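Local structure of mandelate racemase / muconate lactonizing enzyme (Burkholderia pseudomallei, 2POD) at residues Ile63-Ala67 and Ser303-Lys307; Asp152-Phe156 and Lys176-Phe180; Ala289-Asp295 and Leu317-Asp323. The protein is of unknown function but belongs to the mandelate racemase/muconate lactonizing enzyme group of the enolase superfamily and may act as a lyase. The contacts are given in a common frame with arbitrary orientation. Numbering follows the deposited sequence.

Contact 1: residues Ile63-Ala67 and Ser303-Lys307; sequences IDRHA and SEARK
Both segments are helical, with Ile63-Ala67 closed by Ala67 N to Ile63 O (3.1 Å) and Ser303-Lys307 lying inside a longer helix. Their axes come within 11.3 Å and cross steeply at -107°, with Asp64 and Ser303 the nearest pair, CA to CA 6.7 Å. Because the axes are far apart, long side chains bridge the gap. Asp64 (chi1 m) receives Arg306 NH1 on OD1 at 2.8 Å, near the guanidinium plane, and Lys307 NZ on the same OD1 at 3.2 Å; a weak bond runs from Arg306 NH2 to Asp64 OD2 (3.4 Å). Lys307 reaches in by an extended mttt rotamer. Beside this salt-bridge network Ser303 packs close, its OG 3.2 Å from Ile63 CG2 and its CB 4.2 Å from Ala67 CB, while OG hydrogen-bonds to Asp90. The contact thus ties the N-terminal domain to a helix of the barrel domain, with Trp94 of helix 81-101 touching Ile63, Ser303 and Arg306, and Leu109 of a second subunit packing on Asp64 and Arg306.

Contact 2: residues Asp152-Phe156 and Lys176-Phe180; sequences DLNAF and KIWPF
In the TIM-barrel domain of this enolase-superfamily protein, the short helix carrying Asp152-Phe156 packs against the C-terminal end of the barrel strand that finishes at Ile177, where the chain leaves the strand as Trp178-Phe180. The helix is regular, with Phe156 N bonded to Asp152 O (3.2 Å); Lys176 and Ile177 are extended. The nearest backbone approach is Phe156 CA to Ile177 CA, 6.9 Å.

Phe156 is the bump. In the p rotamer (chi1 89°) its ring enters a hollow made by Ile177, Trp178 and Pro179. Ile177 lies over one face, its CB 3.9 Å from the centroid of the Phe156 ring and 13° off the normal, a CH-pi contact, and its CG2 touches Phe156 CG at 3.7 Å. The leading edge of the ring meets the face of Trp178 in a T-shaped pair: the Phe156 and Trp178 five-membered ring centroids are 5.0 Å apart, with planes at 70°. Pro179 adds another wall, Phe156 CE2 to Pro179 CB 4.2 Å. Trp178 (chi1 p) swings its indole back toward the helix, where Leu153, one turn before Phe156, meets it. Leu163 of helix 160-170 also touches Phe156, and the Trp178 side chain is about 7 Å from the bound sodium ion. At the rim of the hollow, Leu153 CD1 rests 3.8 Å from Trp178 CZ2.

Contact 3: residues Ala289-Asp295 and Leu317-Asp323; sequences AGIVMLD and LPVAPHD
The imidazole of His322 (chi1 t) donates from ND1 to Asp295 OD2 (2.6 Å, 152°), the carboxylate lying near the ring plane; Asp295 OD1 is held by Ser297. Just before this pair, His322 N bonds to Leu294 O at 2.6 Å, and two further bonds, Val292 N to Pro318 O (2.9 Å) and Ala320 N to Val292 O (3.1 Å), fix a parallel register of Val292 beside Val319, CA to CA 4.8 Å. Strand 292-294 and the weakly bonded strand 319-321 run parallel at 23°, axes 4.8 Å apart. Val292, Leu294 and Val319 share one sheet face, with Val292 CG1 to Val319 CG2 and Leu294 CD2 to Val319 CG1 both 3.9 Å; helix 301-314 packs on Val292 and Leu294. Leu317 CD1 approaches Val292 CG2 at 4.0 Å. Strand 289-294, helix 301-314 and strand 319-321 form a beta-alpha-beta unit of the TIM barrel; the C-terminal strand ends carry the His322-Asp295 pair, a pairing also found in mandelate racemase, with His322 about 3 Å from the sodium ion.

In the fold
Contact 3 sits nearest the middle of the chain, its centre about 9 Å from that point, against 17 and 18 Å for contacts 1 and 2, which lie on opposite sides of it with centres about 35 Å apart. Helix 301-314 couples contacts 1 and 3: it connects the two strands of contact 3 and carries the basic side chains of contact 1, and Ala305 O packs on Leu294 CD2 at 3.9 Å. Contacts 2 and 3 both reach the same barrel sheet. Their nearest atoms are about 4 Å apart, and both come near the sodium site formed by Glu220, Glu246 and Glu272, the side chains of His322 and Trp178 about 3 and 7 Å from the ion. Contact 1 instead joins the N-terminal domain to one outer barrel helix.

Contact 1: residues Ile63-Ala67 and Ser303-Lys307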
ATOM      1  N   ILE B  63       1.219  17.776  36.039  1.00 43.41           N
ATOM      2  CA  ILE B  63       2.104  16.693  35.626  1.00 43.26           C
ATOM      3  C   ILE B  63       2.172  16.577  34.096  1.00 45.56           C
ATOM      4  O   ILE B  63       3.266  16.531  33.523  1.00 47.55           O
ATOM      5  CB  ILE B  63       1.681  15.348  36.279  1.00 40.95           C
ATOM      6  CG1 ILE B  63       1.851  15.421  37.802  1.00 41.50           C
ATOM      7  CG2 ILE B  63       2.495  14.200  35.724  1.00 35.30           C
ATOM      8  CD1 ILE B  63       1.501  14.136  38.555  1.00 36.26           C
ATOM      9  N   ASP B  64       1.005  16.562  33.450  1.00 42.49           N
ATOM     10  CA  ASP B  64       0.906  16.648  31.993  1.00 42.30           C
ATOM     11  C   ASP B  64       1.567  17.890  31.394  1.00 41.03           C
ATOM     12  O   ASP B  64       2.214  17.801  30.342  1.00 39.71           O
ATOM     13  CB  ASP B  64      -0.558  16.564  31.537  1.00 44.10           C
ATOM     14  CG  ASP B  64      -1.086  15.133  31.486  1.00 42.33           C
ATOM     15  OD1 ASP B  64      -0.284  14.169  31.412  1.00 49.37           O
ATOM     16  OD2 ASP B  64      -2.319  14.969  31.516  1.00 40.75           O
ATOM     17  N   ARG B  65       1.411  19.034  32.063  1.00 41.34           N
ATOM     18  CA  ARG B  65       1.991  20.295  31.590  1.00 41.12           C
ATOM     19  C   ARG B  65       3.516  20.252  31.615  1.00 42.64           C
ATOM     20  O   ARG B  65       4.166  20.701  30.668  1.00 42.52           O
ATOM     21  CB  ARG B  65       1.474  21.488  32.397  1.00 41.45           C
ATOM     22  CG  ARG B  65       1.947  22.847  31.889  1.00 37.65           C
ATOM     23  CD  ARG B  65       1.342  23.989  32.694  1.00 51.35           C
ATOM     24  NE  ARG B  65       2.353  24.725  33.454  1.00 61.99           N
ATOM     25  CZ  ARG B  65       2.996  25.801  33.007  1.00 59.68           C
ATOM     26  NH1 ARG B  65       2.746  26.287  31.800  1.00 68.32           N
ATOM     27  NH2 ARG B  65       3.899  26.393  33.769  1.00 61.44           N
ATOM     28  N   HIS B  66       4.077  19.691  32.685  1.00 42.00           N
ATOM     29  CA  HIS B  66       5.532  19.678  32.866  1.00 46.29           C
ATOM     30  C   HIS B  66       6.237  18.698  31.957  1.00 44.91           C
ATOM     31  O   HIS B  66       7.279  19.032  31.404  1.00 46.11           O
ATOM     32  CB  HIS B  66       5.926  19.451  34.328  1.00 45.84           C
ATOM     33  CG  HIS B  66       5.471  20.544  35.236  1.00 45.42           C
ATOM     34  ND1 HIS B  66       5.519  21.872  34.870  1.00 43.76           N
ATOM     35  CD2 HIS B  66       4.936  20.511  36.478  1.00 36.05           C
ATOM     36  CE1 HIS B  66       5.029  22.611  35.848  1.00 44.76           C
ATOM     37  NE2 HIS B  66       4.669  21.810  36.835  1.00 42.69           N
ATOM     38  N   ALA B  67       5.653  17.506  31.799  1.00 45.81           N
ATOM     39  CA  ALA B  67       6.106  16.509  30.821  1.00 44.18           C
ATOM     40  C   ALA B  67       6.245  17.082  29.416  1.00 41.08           C
ATOM     41  O   ALA B  67       7.232  16.823  28.738  1.00 42.01           O
ATOM     42  CB  ALA B  67       5.174  15.297  30.810  1.00 45.21           C
ATOM     43  N   SER B 303       3.583   9.421  33.108  1.00 40.76           N
ATOM     44  CA  SER B 303       2.879  10.249  32.131  1.00 41.31           C
ATOM     45  C   SER B 303       2.759   9.676  30.725  1.00 40.81           C
ATOM     46  O   SER B 303       1.662   9.593  30.197  1.00 39.46           O
ATOM     47  CB  SER B 303       3.519  11.627  32.046  1.00 43.75           C
ATOM     48  OG  SER B 303       3.051  12.447  33.088  1.00 52.24           O
ATOM     49  N   GLU B 304       3.880   9.291  30.123  1.00 41.78           N
ATOM     50  CA  GLU B 304       3.859   8.663  28.802  1.00 42.35           C
ATOM     51  C   GLU B 304       3.392   7.212  28.867  1.00 42.21           C
ATOM     52  O   GLU B 304       2.571   6.789  28.061  1.00 47.64           O
ATOM     53  CB  GLU B 304       5.225   8.772  28.108  1.00 39.95           C
ATOM     54  CG  GLU B 304       5.583  10.180  27.633  1.00 40.98           C
ATOM     55  CD  GLU B 304       4.682  10.702  26.504  1.00 44.65           C
ATOM     56  OE1 GLU B 304       4.453  11.929  26.443  1.00 50.15           O
ATOM     57  OE2 GLU B 304       4.209   9.897  25.674  1.00 46.84           O
ATOM     58  N   ALA B 305       3.895   6.468  29.847  1.00 42.72           N
ATOM     59  CA  ALA B 305       3.558   5.053  30.012  1.00 39.03           C
ATOM     60  C   ALA B 305       2.089   4.748  30.315  1.00 37.40           C
ATOM     61  O   ALA B 305       1.602   3.686  29.921  1.00 41.89           O
ATOM     62  CB  ALA B 305       4.472   4.400  31.051  1.00 36.18           C
ATOM     63  N   ARG B 306       1.401   5.654  31.024  1.00 37.37           N
ATOM     64  CA  ARG B 306      -0.090   5.684  31.101  1.00 40.51           C
ATOM     65  C   ARG B 306      -0.705   5.472  29.725  1.00 39.44           C
ATOM     66  O   ARG B 306      -1.596   4.650  29.543  1.00 41.92           O
ATOM     67  CB  ARG B 306      -0.579   7.084  31.489  1.00 40.03           C
ATOM     68  CG  ARG B 306      -0.797   7.364  32.914  1.00 39.49           C
ATOM     69  CD  ARG B 306      -0.483   8.835  33.154  1.00 29.90           C
ATOM     70  NE  ARG B 306      -1.633   9.715  32.972  1.00 40.07           N
ATOM     71  CZ  ARG B 306      -1.549  11.021  32.728  1.00 55.01           C
ATOM     72  NH1 ARG B 306      -0.360  11.618  32.618  1.00 54.92           N
ATOM     73  NH2 ARG B 306      -2.659  11.735  32.584  1.00 37.57           N
ATOM     74  N   LYS B 307      -0.207   6.268  28.781  1.00 36.87           N
ATOM     75  CA  LYS B 307      -0.906   6.642  27.580  1.00 36.11           C
ATOM     76  C   LYS B 307      -0.530   5.637  26.502  1.00 35.13           C
ATOM     77  O   LYS B 307      -1.369   5.249  25.690  1.00 37.48           O
ATOM     78  CB  LYS B 307      -0.479   8.052  27.170  1.00 32.86           C
ATOM     79  CG  LYS B 307      -0.950   9.133  28.115  1.00 36.27           C
ATOM     80  CD  LYS B 307      -0.335  10.485  27.766  1.00 34.44           C
ATOM     81  CE  LYS B 307      -0.684  11.526  28.824  1.00 37.94           C
ATOM     82  NZ  LYS B 307      -0.074  12.853  28.520  1.00 48.39           N
TER

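Contact 2: residues Asp152-Phe156 and Lys176-Phe180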
ATOM      1  N   ASP B 152      21.194 -16.752  39.297  1.00 73.36           N
ATOM      2  CA  ASP B 152      20.181 -17.112  38.299  1.00 68.71           C
ATOM      3  C   ASP B 152      20.657 -17.002  36.848  1.00 65.21           C
ATOM      4  O   ASP B 152      20.150 -17.707  35.978  1.00 58.76           O
ATOM      5  CB  ASP B 152      18.892 -16.309  38.513  1.00 69.35           C
ATOM      6  CG  ASP B 152      18.085 -16.791  39.712  1.00 69.97           C
ATOM      7  OD1 ASP B 152      18.390 -17.874  40.262  1.00 72.57           O
ATOM      8  OD2 ASP B 152      17.135 -16.083  40.108  1.00 62.74           O
ATOM      9  N   LEU B 153      21.625 -16.120  36.597  1.00 67.36           N
ATOM     10  CA  LEU B 153      22.332 -16.068  35.315  1.00 70.11           C
ATOM     11  C   LEU B 153      23.134 -17.336  35.045  1.00 71.23           C
ATOM     12  O   LEU B 153      22.996 -17.943  33.982  1.00 74.01           O
ATOM     13  CB  LEU B 153      23.235 -14.833  35.229  1.00 70.48           C
ATOM     14  CG  LEU B 153      24.153 -14.727  34.004  1.00 78.46           C
ATOM     15  CD1 LEU B 153      23.424 -14.146  32.795  1.00 82.77           C
ATOM     16  CD2 LEU B 153      25.408 -13.926  34.326  1.00 88.74           C
ATOM     17  N   ASN B 154      23.963 -17.730  36.011  1.00 70.76           N
ATOM     18  CA  ASN B 154      24.751 -18.954  35.899  1.00 70.82           C
ATOM     19  C   ASN B 154      23.886 -20.202  35.909  1.00 67.26           C
ATOM     20  O   ASN B 154      24.197 -21.179  35.228  1.00 68.36           O
ATOM     21  CB  ASN B 154      25.811 -19.030  37.003  1.00 73.44           C
ATOM     22  CG  ASN B 154      27.070 -18.251  36.660  1.00 80.30           C
ATOM     23  OD1 ASN B 154      27.760 -18.555  35.681  1.00 83.58           O
ATOM     24  ND2 ASN B 154      27.375 -17.239  37.468  1.00 85.79           N
ATOM     25  N   ALA B 155      22.796 -20.150  36.674  1.00 66.13           N
ATOM     26  CA  ALA B 155      21.789 -21.204  36.674  1.00 65.63           C
ATOM     27  C   ALA B 155      21.200 -21.489  35.283  1.00 66.39           C
ATOM     28  O   ALA B 155      21.199 -22.642  34.861  1.00 68.78           O
ATOM     29  CB  ALA B 155      20.696 -20.920  37.696  1.00 64.01           C
ATOM     30  N   PHE B 156      20.738 -20.462  34.562  1.00 59.89           N
ATOM     31  CA  PHE B 156      20.212 -20.695  33.205  1.00 59.54           C
ATOM     32  C   PHE B 156      21.231 -21.121  32.148  1.00 61.74           C
ATOM     33  O   PHE B 156      20.888 -21.835  31.200  1.00 60.11           O
ATOM     34  CB  PHE B 156      19.212 -19.620  32.717  1.00 57.36           C
ATOM     35  CG  PHE B 156      19.829 -18.421  32.007  1.00 44.16           C
ATOM     36  CD1 PHE B 156      19.796 -17.166  32.606  1.00 37.95           C
ATOM     37  CD2 PHE B 156      20.350 -18.525  30.717  1.00 42.95           C
ATOM     38  CE1 PHE B 156      20.318 -16.045  31.961  1.00 42.47           C
ATOM     39  CE2 PHE B 156      20.887 -17.412  30.064  1.00 52.44           C
ATOM     40  CZ  PHE B 156      20.867 -16.168  30.686  1.00 45.92           C
ATOM     41  N   LYS B 176      12.420 -15.239  32.106  1.00 52.58           N
ATOM     42  CA  LYS B 176      13.155 -14.680  30.978  1.00 48.79           C
ATOM     43  C   LYS B 176      14.638 -15.028  31.007  1.00 49.18           C
ATOM     44  O   LYS B 176      15.328 -14.792  32.000  1.00 46.05           O
ATOM     45  CB  LYS B 176      12.984 -13.166  30.917  1.00 50.73           C
ATOM     46  CG  LYS B 176      13.441 -12.556  29.602  1.00 46.42           C
ATOM     47  CD  LYS B 176      12.787 -11.220  29.372  1.00 47.89           C
ATOM     48  CE  LYS B 176      13.552 -10.121  30.077  1.00 45.92           C
ATOM     49  NZ  LYS B 176      12.815  -8.828  30.019  1.00 53.41           N
ATOM     50  N   ILE B 177      15.122 -15.585  29.901  1.00 49.10           N
ATOM     51  CA  ILE B 177      16.538 -15.914  29.755  1.00 49.71           C
ATOM     52  C   ILE B 177      17.144 -15.269  28.497  1.00 51.06           C
ATOM     53  O   ILE B 177      16.411 -14.802  27.628  1.00 51.74           O
ATOM     54  CB  ILE B 177      16.763 -17.441  29.762  1.00 46.09           C
ATOM     55  CG1 ILE B 177      16.028 -18.098  28.589  1.00 40.33           C
ATOM     56  CG2 ILE B 177      16.283 -18.037  31.094  1.00 51.91           C
ATOM     57  CD1 ILE B 177      16.464 -19.511  28.310  1.00 36.97           C
ATOM     58  N   TRP B 178      18.474 -15.237  28.412  1.00 49.01           N
ATOM     59  CA  TRP B 178      19.144 -14.669  27.243  1.00 45.29           C
ATOM     60  C   TRP B 178      20.389 -15.405  26.720  1.00 44.22           C
ATOM     61  O   TRP B 178      21.449 -14.791  26.581  1.00 45.76           O
ATOM     62  CB  TRP B 178      19.433 -13.177  27.449  1.00 45.72           C
ATOM     63  CG  TRP B 178      20.142 -12.840  28.723  1.00 51.35           C
ATOM     64  CD1 TRP B 178      21.489 -12.674  28.896  1.00 56.91           C
ATOM     65  CD2 TRP B 178      19.544 -12.617  30.008  1.00 57.81           C
ATOM     66  NE1 TRP B 178      21.765 -12.367  30.207  1.00 58.78           N
ATOM     67  CE2 TRP B 178      20.590 -12.327  30.911  1.00 54.50           C
ATOM     68  CE3 TRP B 178      18.226 -12.636  30.484  1.00 52.84           C
ATOM     69  CZ2 TRP B 178      20.358 -12.053  32.258  1.00 55.91           C
ATOM     70  CZ3 TRP B 178      18.000 -12.375  31.819  1.00 51.55           C
ATOM     71  CH2 TRP B 178      19.059 -12.076  32.690  1.00 46.61           C
ATOM     72  N   PRO B 179      20.258 -16.706  26.365  1.00 44.37           N
ATOM     73  CA  PRO B 179      21.442 -17.519  26.052  1.00 45.78           C
ATOM     74  C   PRO B 179      22.124 -17.282  24.684  1.00 49.96           C
ATOM     75  O   PRO B 179      23.171 -17.878  24.423  1.00 49.51           O
ATOM     76  CB  PRO B 179      20.906 -18.947  26.130  1.00 45.98           C
ATOM     77  CG  PRO B 179      19.479 -18.829  25.758  1.00 48.89           C
ATOM     78  CD  PRO B 179      19.013 -17.489  26.235  1.00 44.16           C
ATOM     79  N   PHE B 180      21.548 -16.436  23.828  1.00 49.21           N
ATOM     80  CA  PHE B 180      22.119 -16.166  22.499  1.00 44.31           C
ATOM     81  C   PHE B 180      23.106 -15.001  22.524  1.00 46.05           C
ATOM     82  O   PHE B 180      23.860 -14.800  21.575  1.00 46.78           O
ATOM     83  CB  PHE B 180      21.017 -15.908  21.462  1.00 46.05           C
ATOM     84  CG  PHE B 180      20.042 -17.048  21.308  1.00 35.90           C
ATOM     85  CD1 PHE B 180      18.868 -17.077  22.049  1.00 40.27           C
ATOM     86  CD2 PHE B 180      20.307 -18.088  20.429  1.00 42.56           C
ATOM     87  CE1 PHE B 180      17.972 -18.119  21.916  1.00 46.03           C
ATOM     88  CE2 PHE B 180      19.423 -19.145  20.295  1.00 45.47           C
ATOM     89  CZ  PHE B 180      18.251 -19.161  21.035  1.00 54.83           C
TER

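Contact 3: residues Ala289-Asp295 and Leu317-Asp323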
ATOM      1  N   ALA B 289       4.480  -6.015  16.440  1.00 43.02           N
ATOM      2  CA  ALA B 289       4.594  -6.313  17.864  1.00 40.90           C
ATOM      3  C   ALA B 289       3.397  -7.109  18.354  1.00 44.74           C
ATOM      4  O   ALA B 289       2.262  -6.879  17.920  1.00 48.60           O
ATOM      5  CB  ALA B 289       4.751  -5.051  18.664  1.00 43.01           C
ATOM      6  N   GLY B 290       3.662  -8.051  19.255  1.00 42.97           N
ATOM      7  CA  GLY B 290       2.614  -8.756  19.979  1.00 40.42           C
ATOM      8  C   GLY B 290       2.468  -8.264  21.407  1.00 40.15           C
ATOM      9  O   GLY B 290       1.362  -8.185  21.932  1.00 41.40           O
ATOM     10  N   ILE B 291       3.587  -7.943  22.047  1.00 38.41           N
ATOM     11  CA  ILE B 291       3.564  -7.408  23.401  1.00 39.71           C
ATOM     12  C   ILE B 291       4.274  -6.073  23.404  1.00 38.13           C
ATOM     13  O   ILE B 291       5.407  -5.962  22.943  1.00 41.30           O
ATOM     14  CB  ILE B 291       4.190  -8.382  24.455  1.00 42.96           C
ATOM     15  CG1 ILE B 291       3.391  -9.688  24.531  1.00 40.52           C
ATOM     16  CG2 ILE B 291       4.187  -7.751  25.864  1.00 42.95           C
ATOM     17  CD1 ILE B 291       4.038 -10.837  23.830  1.00 46.56           C
ATOM     18  N   VAL B 292       3.586  -5.053  23.901  1.00 39.30           N
ATOM     19  CA  VAL B 292       4.177  -3.733  24.041  1.00 40.40           C
ATOM     20  C   VAL B 292       4.937  -3.660  25.357  1.00 41.79           C
ATOM     21  O   VAL B 292       4.346  -3.666  26.433  1.00 43.85           O
ATOM     22  CB  VAL B 292       3.114  -2.617  23.896  1.00 36.44           C
ATOM     23  CG1 VAL B 292       3.686  -1.259  24.289  1.00 36.75           C
ATOM     24  CG2 VAL B 292       2.614  -2.580  22.451  1.00 36.56           C
HETATM   25  N   MSE B 293       6.260  -3.631  25.264  1.00 45.19           N
HETATM   26  CA  MSE B 293       7.096  -3.479  26.443  1.00 46.95           C
HETATM   27  C   MSE B 293       7.578  -2.062  26.601  1.00 43.97           C
HETATM   28  O   MSE B 293       7.669  -1.317  25.633  1.00 48.50           O
HETATM   29  CB  MSE B 293       8.282  -4.431  26.422  1.00 48.42           C
HETATM   30  CG  MSE B 293       8.466  -5.131  27.751  1.00 67.64           C
HETATM   31 SE   MSE B 293      10.237  -5.729  28.217  1.00 95.32          SE
HETATM   32  CE  MSE B 293      11.234  -4.864  26.788  1.00 97.64           C
ATOM     33  N   LEU B 294       7.917  -1.714  27.834  1.00 46.99           N
ATOM     34  CA  LEU B 294       7.816  -0.355  28.323  1.00 48.68           C
ATOM     35  C   LEU B 294       8.681  -0.296  29.566  1.00 47.91           C
ATOM     36  O   LEU B 294       8.494  -1.091  30.473  1.00 48.87           O
ATOM     37  CB  LEU B 294       6.354  -0.089  28.720  1.00 55.74           C
ATOM     38  CG  LEU B 294       5.769   1.319  28.749  1.00 51.89           C
ATOM     39  CD1 LEU B 294       6.360   2.140  27.638  1.00 53.53           C
ATOM     40  CD2 LEU B 294       4.273   1.237  28.581  1.00 42.12           C
ATOM     41  N   ASP B 295       9.624   0.634  29.614  1.00 48.12           N
ATOM     42  CA  ASP B 295      10.278   0.966  30.873  1.00 44.32           C
ATOM     43  C   ASP B 295       9.918   2.388  31.268  1.00 41.51           C
ATOM     44  O   ASP B 295      10.273   3.318  30.557  1.00 47.29           O
ATOM     45  CB  ASP B 295      11.799   0.815  30.742  1.00 43.48           C
ATOM     46  CG  ASP B 295      12.524   0.956  32.071  1.00 41.85           C
ATOM     47  OD1 ASP B 295      12.485   2.054  32.667  1.00 37.21           O
ATOM     48  OD2 ASP B 295      13.151  -0.029  32.517  1.00 48.98           O
ATOM     49  N   LEU B 317      -3.269  -5.251  22.178  1.00 39.52           N
ATOM     50  CA  LEU B 317      -1.973  -5.705  22.658  1.00 41.40           C
ATOM     51  C   LEU B 317      -1.840  -5.523  24.166  1.00 38.99           C
ATOM     52  O   LEU B 317      -2.330  -4.533  24.714  1.00 40.36           O
ATOM     53  CB  LEU B 317      -0.825  -5.018  21.902  1.00 39.11           C
ATOM     54  CG  LEU B 317      -0.804  -5.180  20.383  1.00 34.59           C
ATOM     55  CD1 LEU B 317       0.484  -4.639  19.821  1.00 29.48           C
ATOM     56  CD2 LEU B 317      -1.032  -6.623  19.931  1.00 30.70           C
ATOM     57  N   PRO B 318      -1.203  -6.497  24.846  1.00 38.88           N
ATOM     58  CA  PRO B 318      -0.851  -6.319  26.243  1.00 39.43           C
ATOM     59  C   PRO B 318       0.432  -5.544  26.466  1.00 42.87           C
ATOM     60  O   PRO B 318       1.384  -5.680  25.689  1.00 45.14           O
ATOM     61  CB  PRO B 318      -0.714  -7.748  26.766  1.00 37.71           C
ATOM     62  CG  PRO B 318      -0.413  -8.588  25.576  1.00 37.37           C
ATOM     63  CD  PRO B 318      -0.818  -7.830  24.342  1.00 40.07           C
ATOM     64  N   VAL B 319       0.440  -4.737  27.527  1.00 42.74           N
ATOM     65  CA  VAL B 319       1.667  -4.140  28.056  1.00 47.83           C
ATOM     66  C   VAL B 319       2.326  -5.017  29.130  1.00 46.30           C
ATOM     67  O   VAL B 319       1.644  -5.585  29.991  1.00 43.58           O
ATOM     68  CB  VAL B 319       1.429  -2.675  28.539  1.00 51.70           C
ATOM     69  CG1 VAL B 319       2.576  -2.156  29.402  1.00 54.53           C
ATOM     70  CG2 VAL B 319       1.259  -1.769  27.342  1.00 50.00           C
ATOM     71  N   ALA B 320       3.648  -5.145  29.042  1.00 44.95           N
ATOM     72  CA  ALA B 320       4.458  -5.707  30.115  1.00 44.02           C
ATOM     73  C   ALA B 320       5.540  -4.705  30.526  1.00 46.89           C
ATOM     74  O   ALA B 320       6.531  -4.543  29.816  1.00 49.62           O
ATOM     75  CB  ALA B 320       5.091  -7.026  29.669  1.00 41.06           C
ATOM     76  N   PRO B 321       5.345  -4.011  31.665  1.00 40.54           N
ATOM     77  CA  PRO B 321       6.350  -3.065  32.160  1.00 38.75           C
ATOM     78  C   PRO B 321       7.676  -3.699  32.601  1.00 43.53           C
ATOM     79  O   PRO B 321       7.688  -4.750  33.251  1.00 46.89           O
ATOM     80  CB  PRO B 321       5.649  -2.378  33.329  1.00 32.94           C
ATOM     81  CG  PRO B 321       4.190  -2.657  33.107  1.00 41.10           C
ATOM     82  CD  PRO B 321       4.151  -4.022  32.522  1.00 37.60           C
ATOM     83  N   HIS B 322       8.769  -3.037  32.225  1.00 40.87           N
ATOM     84  CA  HIS B 322      10.137  -3.468  32.481  1.00 47.78           C
ATOM     85  C   HIS B 322      10.561  -3.053  33.883  1.00 52.71           C
ATOM     86  O   HIS B 322      10.351  -1.903  34.284  1.00 56.57           O
ATOM     87  CB  HIS B 322      11.072  -2.793  31.463  1.00 45.89           C
ATOM     88  CG  HIS B 322      12.486  -3.281  31.505  1.00 43.89           C
ATOM     89  ND1 HIS B 322      13.566  -2.430  31.610  1.00 47.79           N
ATOM     90  CD2 HIS B 322      13.000  -4.530  31.439  1.00 39.95           C
ATOM     91  CE1 HIS B 322      14.683  -3.136  31.605  1.00 38.49           C
ATOM     92  NE2 HIS B 322      14.367  -4.413  31.504  1.00 42.71           N
ATOM     93  N   ASP B 323      11.158  -3.985  34.624  1.00 54.52           N
ATOM     94  CA  ASP B 323      12.059  -3.624  35.718  1.00 58.11           C
ATOM     95  C   ASP B 323      13.492  -4.055  35.425  1.00 55.64           C
ATOM     96  O   ASP B 323      14.195  -3.372  34.677  1.00 49.68           O
ATOM     97  CB  ASP B 323      11.574  -4.172  37.069  1.00 60.46           C
ATOM     98  CG  ASP B 323      12.567  -3.901  38.205  1.00 76.99           C
ATOM     99  OD1 ASP B 323      13.026  -2.738  38.360  1.00 70.13           O
ATOM    100  OD2 ASP B 323      12.909  -4.871  38.918  1.00 86.54           O
TER